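Local coordinates for protein adhesin (Streptococcus sanguinis SK1 = NCTC 7863, PDB 6VS7) that probably binds sialylated glycans of host glycoproteins through its two Siglec-like modules, as in related streptococcal serine-rich repeat adhesins, at residues T3-I8 with N108-V113; R34-I39 with N63-G68; I39-E44 with Y99-D104. All blocks are in the same frame, centred on the assembly; numbering follows the deposited sequence. Where two conformers were deposited one is given.

Interaction 1: T3-I8 with N108-V113; sequences TTPPTI and NITALV. With CA (calcium ion), chain C.
Asn108 reaches across to the backbone of Thr3 and Thr4 and brings its carboxamide alongside that chain. OD1 of Asn108 lies 3.6 Å from C of Thr3. On the other branch, ND2 of Asn108 is 3.4 Å from N of Thr4. Both of these nitrogens are donors, so they meet by packing alone. ND2 is hydrogen-bonded to O of Asp2, the residue before Thr3. CG of Asn108 is anti to its own carbonyl carbon (chi1 -56°), which extends the amide along 3-4 and leaves CB against CA and N of Pro5. The two prolines follow. Pro5 offers CA to O of Asn108 in a CA-H...O contact of 3.6 Å. Its CB also rests on the carbonyl of Ile109. CD of Pro6 sits 3.4 Å from the same Asn108 oxygen. Further along, the methyl CG2 of Thr110 lies 3.3 Å from O of Pro6. CD1 of Ile8 meets OG1 of Thr110 at 3.7 Å, the two side chains crossing at a slant. No hydrogen bond joins 3-8 to 108-113.

This is the N-terminal entry into the first Siglec-like module, an immunoglobulin-like beta sandwich. Residues 3-6 lead into edge strand 7-9. The loop residues 108-113 follow strand 95-104 of the other sheet. A calcium ion secures the entry: O of Thr4 binds it at 2.3 Å, with water 1 as another ligand. Asp2, Asp30 and Asp104 bind the same ion.

The second shell fixes the partner loop. OG1 of Thr110 is hydrogen-bonded to N of Ala102, and the backbones of these two residues pair as well. OD1 of Asp104 takes the N-H of Asn108. Pro6 is backed by Ala102 and Val35.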
ATOM      1  N   THR A   3      36.776  50.422 -25.889  1.00 35.92           N
ATOM      2  CA  THR A   3      36.005  51.519 -25.307  1.00 37.13           C
ATOM      3  C   THR A   3      34.587  51.084 -24.936  1.00 35.16           C
ATOM      4  O   THR A   3      33.713  51.924 -24.727  1.00 37.58           O
ATOM      5  CB  THR A   3      35.966  52.710 -26.266  1.00 38.69           C
ATOM      6  OG1 THR A   3      35.294  52.333 -27.472  1.00 37.35           O
ATOM      7  CG2 THR A   3      37.382  53.147 -26.607  1.00 38.73           C
ATOM      8  N   THR A   4      34.354  49.778 -24.843  1.00 35.20           N
ATOM      9  CA  THR A   4      33.035  49.213 -24.697  1.00 35.12           C
ATOM     10  C   THR A   4      32.959  48.430 -23.396  1.00 31.94           C
ATOM     11  O   THR A   4      33.793  47.543 -23.164  1.00 31.89           O
ATOM     12  CB  THR A   4      32.720  48.300 -25.893  1.00 34.21           C
ATOM     13  OG1 THR A   4      32.890  49.048 -27.102  1.00 37.46           O
ATOM     14  CG2 THR A   4      31.287  47.771 -25.823  1.00 37.27           C
ATOM     15  N   PRO A   5      31.988  48.720 -22.532  1.00 30.46           N
ATOM     16  CA  PRO A   5      31.887  48.013 -21.251  1.00 31.92           C
ATOM     17  C   PRO A   5      31.326  46.622 -21.462  1.00 31.00           C
ATOM     18  O   PRO A   5      30.792  46.324 -22.541  1.00 30.70           O
ATOM     19  CB  PRO A   5      30.917  48.885 -20.452  1.00 31.90           C
ATOM     20  CG  PRO A   5      30.011  49.438 -21.512  1.00 32.16           C
ATOM     21  CD  PRO A   5      30.878  49.672 -22.727  1.00 34.65           C
ATOM     22  N   PRO A   6      31.419  45.744 -20.470  1.00 28.71           N
ATOM     23  CA  PRO A   6      30.922  44.379 -20.657  1.00 30.58           C
ATOM     24  C   PRO A   6      29.408  44.343 -20.819  1.00 29.46           C
ATOM     25  O   PRO A   6      28.694  45.311 -20.545  1.00 27.97           O
ATOM     26  CB  PRO A   6      31.357  43.656 -19.373  1.00 28.29           C
ATOM     27  CG  PRO A   6      32.397  44.547 -18.748  1.00 30.59           C
ATOM     28  CD  PRO A   6      32.039  45.935 -19.145  1.00 27.84           C
ATOM     29  N   THR A   7      28.927  43.194 -21.273  1.00 29.32           N
ATOM     30  CA  THR A   7      27.500  42.926 -21.397  1.00 32.45           C
ATOM     31  C   THR A   7      27.031  42.077 -20.221  1.00 29.45           C
ATOM     32  O   THR A   7      27.598  41.008 -19.955  1.00 30.16           O
ATOM     33  CB  THR A   7      27.213  42.214 -22.711  1.00 33.84           C
ATOM     34  OG1 THR A   7      27.524  43.101 -23.796  1.00 34.21           O
ATOM     35  CG2 THR A   7      25.756  41.800 -22.793  1.00 32.16           C
ATOM     36  N   ILE A   8      25.994  42.554 -19.528  1.00 28.36           N
ATOM     37  CA  ILE A   8      25.435  41.901 -18.344  1.00 28.47           C
ATOM     38  C   ILE A   8      24.082  41.287 -18.679  1.00 30.77           C
ATOM     39  O   ILE A   8      23.201  41.967 -19.214  1.00 28.46           O
ATOM     40  CB  ILE A   8      25.266  42.896 -17.186  1.00 31.99           C
ATOM     41  CG1 ILE A   8      26.531  43.724 -16.982  1.00 26.30           C
ATOM     42  CG2 ILE A   8      24.838  42.150 -15.917  1.00 27.42           C
ATOM     43  CD1 ILE A   8      26.317  44.847 -16.030  1.00 28.53           C
ATOM     44  N   ASN A 108      36.355  50.234 -18.743  1.00 30.83           N
ATOM     45  CA  ASN A 108      35.028  50.598 -19.222  1.00 32.78           C
ATOM     46  C   ASN A 108      34.006  49.945 -18.299  1.00 29.04           C
ATOM     47  O   ASN A 108      33.842  48.724 -18.330  1.00 28.88           O
ATOM     48  CB  ASN A 108      34.821  50.133 -20.660  1.00 32.72           C
ATOM     49  CG  ASN A 108      35.864  50.672 -21.596  1.00 34.94           C
ATOM     50  OD1 ASN A 108      35.994  51.877 -21.757  1.00 34.59           O
ATOM     51  ND2 ASN A 108      36.602  49.781 -22.232  1.00 30.81           N
ATOM     52  N   ILE A 109      33.323  50.768 -17.465  1.00 30.10           N
ATOM     53  CA  ILE A 109      32.254  50.322 -16.573  1.00 29.68           C
ATOM     54  C   ILE A 109      30.911  50.573 -17.241  1.00 31.15           C
ATOM     55  O   ILE A 109      30.746  51.531 -18.006  1.00 29.34           O
ATOM     56  CB  ILE A 109      32.331  51.042 -15.208  1.00 31.50           C
ATOM     57  CG1 ILE A 109      31.405  50.383 -14.179  1.00 29.81           C
ATOM     58  CG2 ILE A 109      31.985  52.528 -15.367  1.00 33.32           C
ATOM     59  CD1 ILE A 109      31.630  50.900 -12.759  1.00 31.17           C
ATOM     60  N   THR A 110      29.939  49.705 -16.964  1.00 28.85           N
ATOM     61  CA  THR A 110      28.583  49.939 -17.455  1.00 29.55           C
ATOM     62  C   THR A 110      27.963  51.142 -16.742  1.00 29.10           C
ATOM     63  O   THR A 110      28.220  51.389 -15.556  1.00 25.74           O
ATOM     64  CB  THR A 110      27.705  48.705 -17.245  1.00 29.51           C
ATOM     65  OG1 THR A 110      27.800  48.276 -15.886  1.00 25.24           O
ATOM     66  CG2 THR A 110      28.112  47.550 -18.176  1.00 28.76           C
ATOM     67  N   ALA A 111      27.151  51.897 -17.477  1.00 27.63           N
ATOM     68  CA  ALA A 111      26.526  53.086 -16.910  1.00 31.63           C
ATOM     69  C   ALA A 111      25.469  52.708 -15.874  1.00 29.61           C
ATOM     70  O   ALA A 111      24.881  51.623 -15.915  1.00 28.57           O
ATOM     71  CB  ALA A 111      25.884  53.934 -18.005  1.00 32.34           C
ATOM     72  N   LEU A 112      25.235  53.628 -14.951  1.00 28.81           N
ATOM     73  CA  LEU A 112      24.306  53.479 -13.836  1.00 28.34           C
ATOM     74  C   LEU A 112      23.220  54.519 -14.051  1.00 29.61           C
ATOM     75  O   LEU A 112      23.459  55.716 -13.872  1.00 26.34           O
ATOM     76  CB  LEU A 112      25.026  53.701 -12.508  1.00 25.84           C
ATOM     77  CG  LEU A 112      24.566  53.342 -11.089  1.00 26.27           C
ATOM     78  CD1 LEU A 112      24.020  54.548 -10.375  1.00 31.71           C
ATOM     79  CD2 LEU A 112      23.593  52.139 -11.025  1.00 23.81           C
ATOM     80  N   VAL A 113      22.044  54.071 -14.471  1.00 27.90           N
ATOM     81  CA  VAL A 113      20.916  54.959 -14.731  1.00 28.52           C
ATOM     82  C   VAL A 113      19.743  54.498 -13.880  1.00 29.21           C
ATOM     83  O   VAL A 113      19.231  53.388 -14.078  1.00 25.59           O
ATOM     84  CB  VAL A 113      20.525  54.971 -16.216  1.00 28.77           C
ATOM     85  CG1 VAL A 113      19.413  55.993 -16.440  1.00 32.02           C
ATOM     86  CG2 VAL A 113      21.743  55.257 -17.101  1.00 30.57           C
TER
HETATM   87 CA    CA C 701      35.325  45.791 -23.384  1.00 31.43          CA
HETATM   88  O   HOH W   1      34.627  45.094 -25.126  1.00 34.69           O

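Interaction 2: R34-I39 with N63-G68; sequences RVNRVI and NLSVPG
The guanidinium of Arg34 lies with one face over the backbone of Ser65 and Val66. It stands beside a classic beta bulge, formed by Asn36 and Arg37, which both face Glu103 of the neighbouring strand. The bulge lies near the start of edge strand 35-41 of the Siglec-like beta sandwich. O of Ser65 and N of Val66 are the atoms under the guanidinium face. NH2 of Arg34 comes within 3.1 Å of O of Ser65, but the angle is too poor for a hydrogen bond. CG of Pro67 meets NH1 of Arg34 obliquely, the two side chains running side by side. The chain of Arg34 is extended from CG to NE, with CG anti to the backbone N (chi1 177°). That carries its methylene groups along O of Val66. NE of Arg34 ties the head to OD1 of Asn36, 2.7 Å, in a bent bond (141°). The oxygen lies 25° out of the guanidinium plane.

Segment 63-68 is part of the connection between strands 58-61 and 76-83 of the other sheet. Its part 64-67 runs nearly antiparallel to 34-38, yet a single backbone hydrogen bond joins the two: N of Ser65 to O of Val35, 3.0 Å. OD1 of Asn69, just beyond 63-68, accepts a hydrogen bond from N of Val35.

Leu64 supplies the apolar part. Its CD2 lies 3.3 Å from O of Asn36 and extends past CA of Arg37 to CG2 of Val38. Leu76 backs Val35 and Val38. At the bulge itself, CB of Ser65 fits closely against the amide of Asn36, 3.1 Å from OD1.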
ATOM      1  N   ARG A  34      37.833  39.396 -20.848  1.00 29.55           N
ATOM      2  CA  ARG A  34      38.135  39.681 -19.466  1.00 32.75           C
ATOM      3  C   ARG A  34      37.317  40.760 -18.772  1.00 31.34           C
ATOM      4  O   ARG A  34      37.212  41.840 -19.254  1.00 32.88           O
ATOM      5  CB  ARG A  34      39.618  40.014 -19.287  1.00 35.11           C
ATOM      6  CG  ARG A  34      39.998  40.403 -17.874  1.00 33.89           C
ATOM      7  CD  ARG A  34      41.466  40.607 -17.687  1.00 36.34           C
ATOM      8  NE  ARG A  34      41.844  40.998 -16.359  1.00 35.75           N
ATOM      9  CZ  ARG A  34      43.082  41.019 -15.936  1.00 38.49           C
ATOM     10  NH1 ARG A  34      44.040  40.695 -16.724  1.00 38.10           N
ATOM     11  NH2 ARG A  34      43.358  41.377 -14.730  1.00 39.24           N
ATOM     12  N   VAL A  35      36.769  40.414 -17.625  1.00 30.40           N
ATOM     13  CA  VAL A  35      36.049  41.351 -16.793  1.00 29.19           C
ATOM     14  C   VAL A  35      36.738  41.437 -15.444  1.00 30.24           C
ATOM     15  O   VAL A  35      36.987  40.460 -14.822  1.00 28.98           O
ATOM     16  CB  VAL A  35      34.562  41.014 -16.639  1.00 29.22           C
ATOM     17  CG1 VAL A  35      33.942  41.748 -15.468  1.00 23.72           C
ATOM     18  CG2 VAL A  35      33.857  41.263 -17.934  1.00 29.48           C
ATOM     19  N   ASN A  36      37.034  42.638 -15.025  1.00 29.84           N
ATOM     20  CA  ASN A  36      37.725  42.853 -13.780  1.00 30.84           C
ATOM     21  C   ASN A  36      36.900  43.092 -12.523  1.00 31.24           C
ATOM     22  O   ASN A  36      37.353  42.859 -11.457  1.00 31.75           O
ATOM     23  CB  ASN A  36      38.691  44.014 -13.901  1.00 33.12           C
ATOM     24  CG  ASN A  36      39.930  43.683 -14.726  1.00 35.02           C
ATOM     25  OD1 ASN A  36      40.020  42.672 -15.351  1.00 33.33           O
ATOM     26  ND2 ASN A  36      40.870  44.556 -14.689  1.00 34.22           N
ATOM     27  N   ARG A  37      35.741  43.691 -12.673  0.59 30.01           N
ATOM     28  CA  ARG A  37      34.902  43.993 -11.520  0.59 31.21           C
ATOM     29  C   ARG A  37      33.454  43.714 -11.875  0.59 29.97           C
ATOM     30  O   ARG A  37      33.045  43.876 -13.024  0.59 29.39           O
ATOM     31  CB  ARG A  37      35.047  45.451 -11.065  0.59 32.83           C
ATOM     32  CG  ARG A  37      36.471  45.874 -10.735  0.59 34.37           C
ATOM     33  CD  ARG A  37      36.526  47.354 -10.436  0.59 35.53           C
ATOM     34  NE  ARG A  37      35.997  47.668  -9.109  0.59 36.68           N
ATOM     35  CZ  ARG A  37      35.307  48.771  -8.831  0.59 37.16           C
ATOM     36  NH1 ARG A  37      34.863  48.987  -7.600  0.59 38.09           N
ATOM     37  NH2 ARG A  37      35.034  49.641  -9.800  0.59 37.66           N
ATOM     38  N   VAL A  38      32.665  43.354 -10.873  1.00 27.92           N
ATOM     39  CA  VAL A  38      31.262  43.090 -11.025  1.00 28.92           C
ATOM     40  C   VAL A  38      30.702  43.588  -9.705  1.00 29.42           C
ATOM     41  O   VAL A  38      31.045  43.133  -8.688  1.00 29.06           O
ATOM     42  CB  VAL A  38      30.845  41.645 -11.267  1.00 28.48           C
ATOM     43  CG1 VAL A  38      29.343  41.556 -11.262  1.00 26.79           C
ATOM     44  CG2 VAL A  38      31.363  41.108 -12.567  1.00 27.09           C
ATOM     45  N   ILE A  39      29.814  44.541  -9.753  1.00 27.67           N
ATOM     46  CA  ILE A  39      29.301  45.152  -8.567  1.00 28.43           C
ATOM     47  C   ILE A  39      27.783  45.131  -8.420  1.00 27.95           C
ATOM     48  O   ILE A  39      27.095  45.218  -9.388  1.00 28.60           O
ATOM     49  CB  ILE A  39      29.790  46.588  -8.629  1.00 28.38           C
ATOM     50  CG1 ILE A  39      31.277  46.654  -8.397  1.00 33.70           C
ATOM     51  CG2 ILE A  39      29.140  47.510  -7.665  1.00 30.82           C
ATOM     52  CD1 ILE A  39      31.914  47.843  -9.052  1.00 38.08           C
ATOM     53  N   ASN A  63      35.898  34.383 -10.138  1.00 37.56           N
ATOM     54  CA  ASN A  63      36.997  34.391 -11.090  1.00 38.04           C
ATOM     55  C   ASN A  63      37.307  35.763 -11.669  1.00 34.72           C
ATOM     56  O   ASN A  63      37.642  35.879 -12.845  1.00 32.26           O
ATOM     57  CB  ASN A  63      36.712  33.405 -12.206  1.00 40.33           C
ATOM     58  CG  ASN A  63      37.726  32.338 -12.249  1.00 42.85           C
ATOM     59  OD1 ASN A  63      38.784  32.505 -12.856  1.00 38.03           O
ATOM     60  ND2 ASN A  63      37.449  31.232 -11.557  1.00 48.54           N
ATOM     61  N   LEU A  64      37.253  36.786 -10.849  1.00 34.53           N
ATOM     62  CA  LEU A  64      37.499  38.144 -11.278  1.00 36.60           C
ATOM     63  C   LEU A  64      38.875  38.451 -11.803  1.00 34.60           C
ATOM     64  O   LEU A  64      39.854  37.974 -11.334  1.00 34.17           O
ATOM     65  CB  LEU A  64      37.231  39.122 -10.166  1.00 35.36           C
ATOM     66  CG  LEU A  64      35.825  39.553  -9.906  1.00 33.73           C
ATOM     67  CD1 LEU A  64      35.721  40.405  -8.672  1.00 33.39           C
ATOM     68  CD2 LEU A  64      35.258  40.308 -11.065  1.00 34.42           C
ATOM     69  N   SER A  65      38.886  39.345 -12.762  1.00 35.29           N
ATOM     70  CA  SER A  65      40.064  39.806 -13.428  1.00 34.37           C
ATOM     71  C   SER A  65      41.157  38.794 -13.745  1.00 35.80           C
ATOM     72  O   SER A  65      42.227  38.891 -13.279  1.00 34.23           O
ATOM     73  CB  SER A  65      40.616  41.060 -12.790  1.00 39.16           C
ATOM     74  OG  SER A  65      41.209  40.773 -11.620  1.00 39.46           O
ATOM     75  N   VAL A  66      40.797  37.820 -14.542  1.00 34.18           N
ATOM     76  CA  VAL A  66      41.691  36.855 -15.074  1.00 34.43           C
ATOM     77  C   VAL A  66      41.384  36.777 -16.569  1.00 33.03           C
ATOM     78  O   VAL A  66      40.276  36.984 -16.982  1.00 30.00           O
ATOM     79  CB  VAL A  66      41.623  35.463 -14.404  1.00 36.04           C
ATOM     80  CG1 VAL A  66      41.769  35.524 -12.901  1.00 35.70           C
ATOM     81  CG2 VAL A  66      40.413  34.721 -14.842  1.00 32.92           C
ATOM     82  N   PRO A  67      42.409  36.531 -17.382  1.00 33.39           N
ATOM     83  CA  PRO A  67      42.173  36.474 -18.830  1.00 33.89           C
ATOM     84  C   PRO A  67      41.298  35.295 -19.226  1.00 30.54           C
ATOM     85  O   PRO A  67      41.400  34.192 -18.669  1.00 27.80           O
ATOM     86  CB  PRO A  67      43.589  36.335 -19.412  1.00 35.00           C
ATOM     87  CG  PRO A  67      44.487  36.886 -18.335  1.00 36.81           C
ATOM     88  CD  PRO A  67      43.841  36.479 -17.053  1.00 37.29           C
ATOM     89  N   GLY A  68      40.436  35.538 -20.212  1.00 27.70           N
ATOM     90  CA  GLY A  68      39.527  34.514 -20.679  1.00 29.53           C
ATOM     91  C   GLY A  68      38.380  34.188 -19.746  1.00 27.24           C
ATOM     92  O   GLY A  68      37.682  33.196 -19.984  1.00 26.44           O
TER

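Interaction 3: I39-E44 with Y99-D104; sequences IVRNIE and YVRAED. With CA (calcium ion), chain C.
Strands 39-41 and 99-104 pair antiparallel as neighbours in the mixed sheet of the Siglec-like sandwich. The tight part is the backbone. Ile39 with Arg101 and Arg41 with Tyr99 are hydrogen-bonded pairs. N of Ile39 lies 2.8 Å from O of Arg101, and the other three bonds are of similar length. The bond from N of Tyr99 to O of Arg41 is the straightest. Between them Val40 and Val100 form a non-hydrogen-bonded pair. Their CG2 methyls lie 4.3 Å apart, on the face that Phe120 also packs against.

The Tyr99 ring is firmly placed too. Ile43 sets CD1 over the centre of one ring face, a CH-pi contact of 4.1 Å to the centroid. In Ile43, chi1 178° sets CG1 anti to the backbone N, and the turn at chi2 (68°) brings CD1 over the ring. Leu112 packs on both residues. OH of Tyr99 is hydrogen-bonded to the backbone N of Lys115. Away from the paired part, OD2 of Asp104 binds the calcium ion at 2.5 Å.

Looser contacts lie toward the arginine heads, on the face shared with Ile39 and Tyr99. The guanidinium planes of Arg41 and Arg101 are 59° apart, with NH2 of Arg41 3.7 Å from NH1 of Arg101. The salt bridge from Asp47 to NH2 of Arg101 probably eases the repulsion, while the carbonyls of Ala46 and Thr110 accept from the heads. Water 2 bridges them weakly, accepting from NH1 of Arg101 at 3.2 Å and NH2 of Arg41 at 3.3 Å.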
ATOM      1  N   ILE A  39      29.814  44.541  -9.753  1.00 27.67           N
ATOM      2  CA  ILE A  39      29.301  45.152  -8.567  1.00 28.43           C
ATOM      3  C   ILE A  39      27.783  45.131  -8.420  1.00 27.95           C
ATOM      4  O   ILE A  39      27.095  45.218  -9.388  1.00 28.60           O
ATOM      5  CB  ILE A  39      29.790  46.588  -8.629  1.00 28.38           C
ATOM      6  CG1 ILE A  39      31.277  46.654  -8.397  1.00 33.70           C
ATOM      7  CG2 ILE A  39      29.140  47.510  -7.665  1.00 30.82           C
ATOM      8  CD1 ILE A  39      31.914  47.843  -9.052  1.00 38.08           C
ATOM      9  N   VAL A  40      27.290  44.926  -7.211  1.00 24.15           N
ATOM     10  CA  VAL A  40      25.875  44.998  -6.890  1.00 24.92           C
ATOM     11  C   VAL A  40      25.695  46.063  -5.840  1.00 25.48           C
ATOM     12  O   VAL A  40      26.247  45.972  -4.806  1.00 26.40           O
ATOM     13  CB  VAL A  40      25.334  43.664  -6.379  1.00 26.74           C
ATOM     14  CG1 VAL A  40      23.833  43.705  -6.257  1.00 24.16           C
ATOM     15  CG2 VAL A  40      25.794  42.553  -7.264  1.00 24.37           C
ATOM     16  N   ARG A  41      24.930  47.068  -6.141  1.00 23.38           N
ATOM     17  CA  ARG A  41      24.713  48.154  -5.246  1.00 26.99           C
ATOM     18  C   ARG A  41      23.363  48.801  -5.269  1.00 25.50           C
ATOM     19  O   ARG A  41      22.606  48.598  -6.143  1.00 24.71           O
ATOM     20  CB  ARG A  41      25.716  49.247  -5.543  1.00 26.32           C
ATOM     21  CG  ARG A  41      25.859  49.613  -6.996  1.00 28.70           C
ATOM     22  CD  ARG A  41      25.545  51.046  -7.241  1.00 30.91           C
ATOM     23  NE  ARG A  41      26.610  51.948  -7.444  1.00 33.36           N
ATOM     24  CZ  ARG A  41      26.621  53.258  -7.230  1.00 33.28           C
ATOM     25  NH1 ARG A  41      25.632  53.932  -6.733  1.00 30.87           N
ATOM     26  NH2 ARG A  41      27.686  53.871  -7.537  1.00 29.36           N
ATOM     27  N   ASN A  42      23.129  49.616  -4.267  1.00 27.66           N
ATOM     28  CA  ASN A  42      21.958  50.448  -4.150  1.00 28.47           C
ATOM     29  C   ASN A  42      22.078  51.590  -5.159  1.00 27.88           C
ATOM     30  O   ASN A  42      23.096  51.989  -5.472  1.00 26.36           O
ATOM     31  CB  ASN A  42      21.905  51.074  -2.784  1.00 26.78           C
ATOM     32  CG  ASN A  42      21.408  50.148  -1.744  1.00 29.07           C
ATOM     33  OD1 ASN A  42      21.338  48.996  -1.944  1.00 28.11           O
ATOM     34  ND2 ASN A  42      21.048  50.680  -0.639  1.00 29.13           N
ATOM     35  N   ILE A  43      21.022  52.173  -5.595  1.00 25.32           N
ATOM     36  CA  ILE A  43      21.130  53.227  -6.600  1.00 26.05           C
ATOM     37  C   ILE A  43      21.814  54.465  -6.024  1.00 29.24           C
ATOM     38  O   ILE A  43      22.678  55.069  -6.669  1.00 29.07           O
ATOM     39  CB  ILE A  43      19.754  53.569  -7.196  1.00 26.57           C
ATOM     40  CG1 ILE A  43      19.887  54.707  -8.219  1.00 27.35           C
ATOM     41  CG2 ILE A  43      18.761  53.906  -6.103  1.00 28.88           C
ATOM     42  CD1 ILE A  43      20.640  54.310  -9.484  1.00 27.66           C
ATOM     43  N   GLU A  44      21.443  54.869  -4.827  1.00 31.81           N
ATOM     44  CA  GLU A  44      21.992  56.074  -4.227  1.00 37.73           C
ATOM     45  C   GLU A  44      23.473  56.015  -3.938  1.00 37.37           C
ATOM     46  O   GLU A  44      23.985  55.008  -3.601  1.00 33.31           O
ATOM     47  CB  GLU A  44      21.244  56.467  -2.958  1.00 41.34           C
ATOM     48  CG  GLU A  44      21.786  57.749  -2.299  1.00 62.96           C
ATOM     49  CD  GLU A  44      21.133  59.123  -2.684  1.00 71.61           C
ATOM     50  OE1 GLU A  44      20.074  59.170  -3.362  1.00 74.97           O
ATOM     51  OE2 GLU A  44      21.700  60.172  -2.281  1.00 63.35           O
ATOM     52  N   TYR A  99      21.282  47.388  -8.406  1.00 24.19           N
ATOM     53  CA  TYR A  99      21.895  47.682  -9.690  1.00 23.27           C
ATOM     54  C   TYR A  99      23.187  46.901  -9.842  1.00 24.30           C
ATOM     55  O   TYR A  99      23.955  46.759  -8.888  1.00 22.93           O
ATOM     56  CB  TYR A  99      22.118  49.188  -9.842  1.00 23.81           C
ATOM     57  CG  TYR A  99      20.769  49.872  -9.961  1.00 23.24           C
ATOM     58  CD1 TYR A  99      19.964  50.074  -8.832  1.00 23.83           C
ATOM     59  CD2 TYR A  99      20.259  50.219 -11.208  1.00 23.84           C
ATOM     60  CE1 TYR A  99      18.713  50.645  -8.943  1.00 23.72           C
ATOM     61  CE2 TYR A  99      19.011  50.787 -11.338  1.00 24.68           C
ATOM     62  CZ  TYR A  99      18.248  50.996 -10.211  1.00 25.51           C
ATOM     63  OH  TYR A  99      17.013  51.557 -10.364  1.00 24.78           O
ATOM     64  N   VAL A 100      23.406  46.371 -11.039  1.00 23.47           N
ATOM     65  CA  VAL A 100      24.543  45.497 -11.305  1.00 24.53           C
ATOM     66  C   VAL A 100      25.412  46.184 -12.346  1.00 25.80           C
ATOM     67  O   VAL A 100      24.912  46.637 -13.383  1.00 26.69           O
ATOM     68  CB  VAL A 100      24.108  44.088 -11.762  1.00 22.91           C
ATOM     69  CG1 VAL A 100      25.312  43.235 -12.120  1.00 25.12           C
ATOM     70  CG2 VAL A 100      23.321  43.383 -10.646  1.00 22.50           C
ATOM     71  N   ARG A 101      26.698  46.304 -12.043  1.00 24.27           N
ATOM     72  CA  ARG A 101      27.643  46.951 -12.935  1.00 26.08           C
ATOM     73  C   ARG A 101      28.822  46.032 -13.195  1.00 24.90           C
ATOM     74  O   ARG A 101      29.190  45.219 -12.348  1.00 26.16           O
ATOM     75  CB  ARG A 101      28.146  48.266 -12.344  1.00 25.71           C
ATOM     76  CG  ARG A 101      27.045  49.269 -12.054  1.00 25.09           C
ATOM     77  CD  ARG A 101      27.632  50.536 -11.472  1.00 25.76           C
ATOM     78  NE  ARG A 101      28.160  51.398 -12.514  1.00 25.19           N
ATOM     79  CZ  ARG A 101      28.615  52.629 -12.308  1.00 30.02           C
ATOM     80  NH1 ARG A 101      28.632  53.146 -11.086  1.00 30.99           N
ATOM     81  NH2 ARG A 101      29.056  53.345 -13.326  1.00 29.31           N
ATOM     82  N   ALA A 102      29.451  46.207 -14.352  1.00 24.33           N
ATOM     83  CA  ALA A 102      30.658  45.461 -14.677  1.00 24.70           C
ATOM     84  C   ALA A 102      31.643  46.381 -15.385  1.00 28.18           C
ATOM     85  O   ALA A 102      31.252  47.309 -16.096  1.00 26.32           O
ATOM     86  CB  ALA A 102      30.356  44.235 -15.546  1.00 27.57           C
ATOM     87  N   GLU A 103      32.927  46.091 -15.191  1.00 29.62           N
ATOM     88  CA  GLU A 103      34.025  46.922 -15.667  1.00 28.98           C
ATOM     89  C   GLU A 103      35.102  46.026 -16.256  1.00 29.74           C
ATOM     90  O   GLU A 103      35.530  45.062 -15.609  1.00 29.14           O
ATOM     91  CB  GLU A 103      34.596  47.760 -14.520  1.00 32.86           C
ATOM     92  CG  GLU A 103      35.720  48.708 -14.924  1.00 34.60           C
ATOM     93  CD  GLU A 103      36.174  49.593 -13.765  1.00 37.63           C
ATOM     94  OE1 GLU A 103      37.379  49.581 -13.449  1.00 38.76           O
ATOM     95  OE2 GLU A 103      35.318  50.298 -13.176  1.00 38.34           O
ATOM     96  N   ASP A 104      35.542  46.331 -17.477  1.00 29.70           N
ATOM     97  CA  ASP A 104      36.525  45.468 -18.127  1.00 31.61           C
ATOM     98  C   ASP A 104      37.934  45.889 -17.703  1.00 32.96           C
ATOM     99  O   ASP A 104      38.117  46.800 -16.892  1.00 32.70           O
ATOM    100  CB  ASP A 104      36.336  45.486 -19.650  1.00 31.44           C
ATOM    101  CG  ASP A 104      36.487  46.872 -20.259  1.00 31.35           C
ATOM    102  OD1 ASP A 104      37.058  47.766 -19.594  1.00 31.26           O
ATOM    103  OD2 ASP A 104      36.037  47.069 -21.418  1.00 32.99           O
TER
HETATM  104 CA    CA C 701      35.325  45.791 -23.384  1.00 31.43          CA
HETATM  105  O   HOH W   2      29.774  51.484  -8.600  1.00 31.91           O
HETATM  106  O   HOH W   1      34.627  45.094 -25.126  1.00 34.69           O

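All three contacts lie in the first Siglec-like module, at the N-terminal end of an elongated chain. Their centres are 10 to 14 Å apart. Interactions 2 and 3 share Ile39 and strand 35-41, and their segments alternate along the sequence. The ends of interaction 1 enclose both. Strand 95-104 adjoins 35-41 in the mixed sheet, so it borders interaction 2 as well as forming half of interaction 3. Its end reaches the calcium site, which interactions 1 and 3 have in common. The N-terminal entry, an edge strand and two connections are thus tied together at one end of the sandwich.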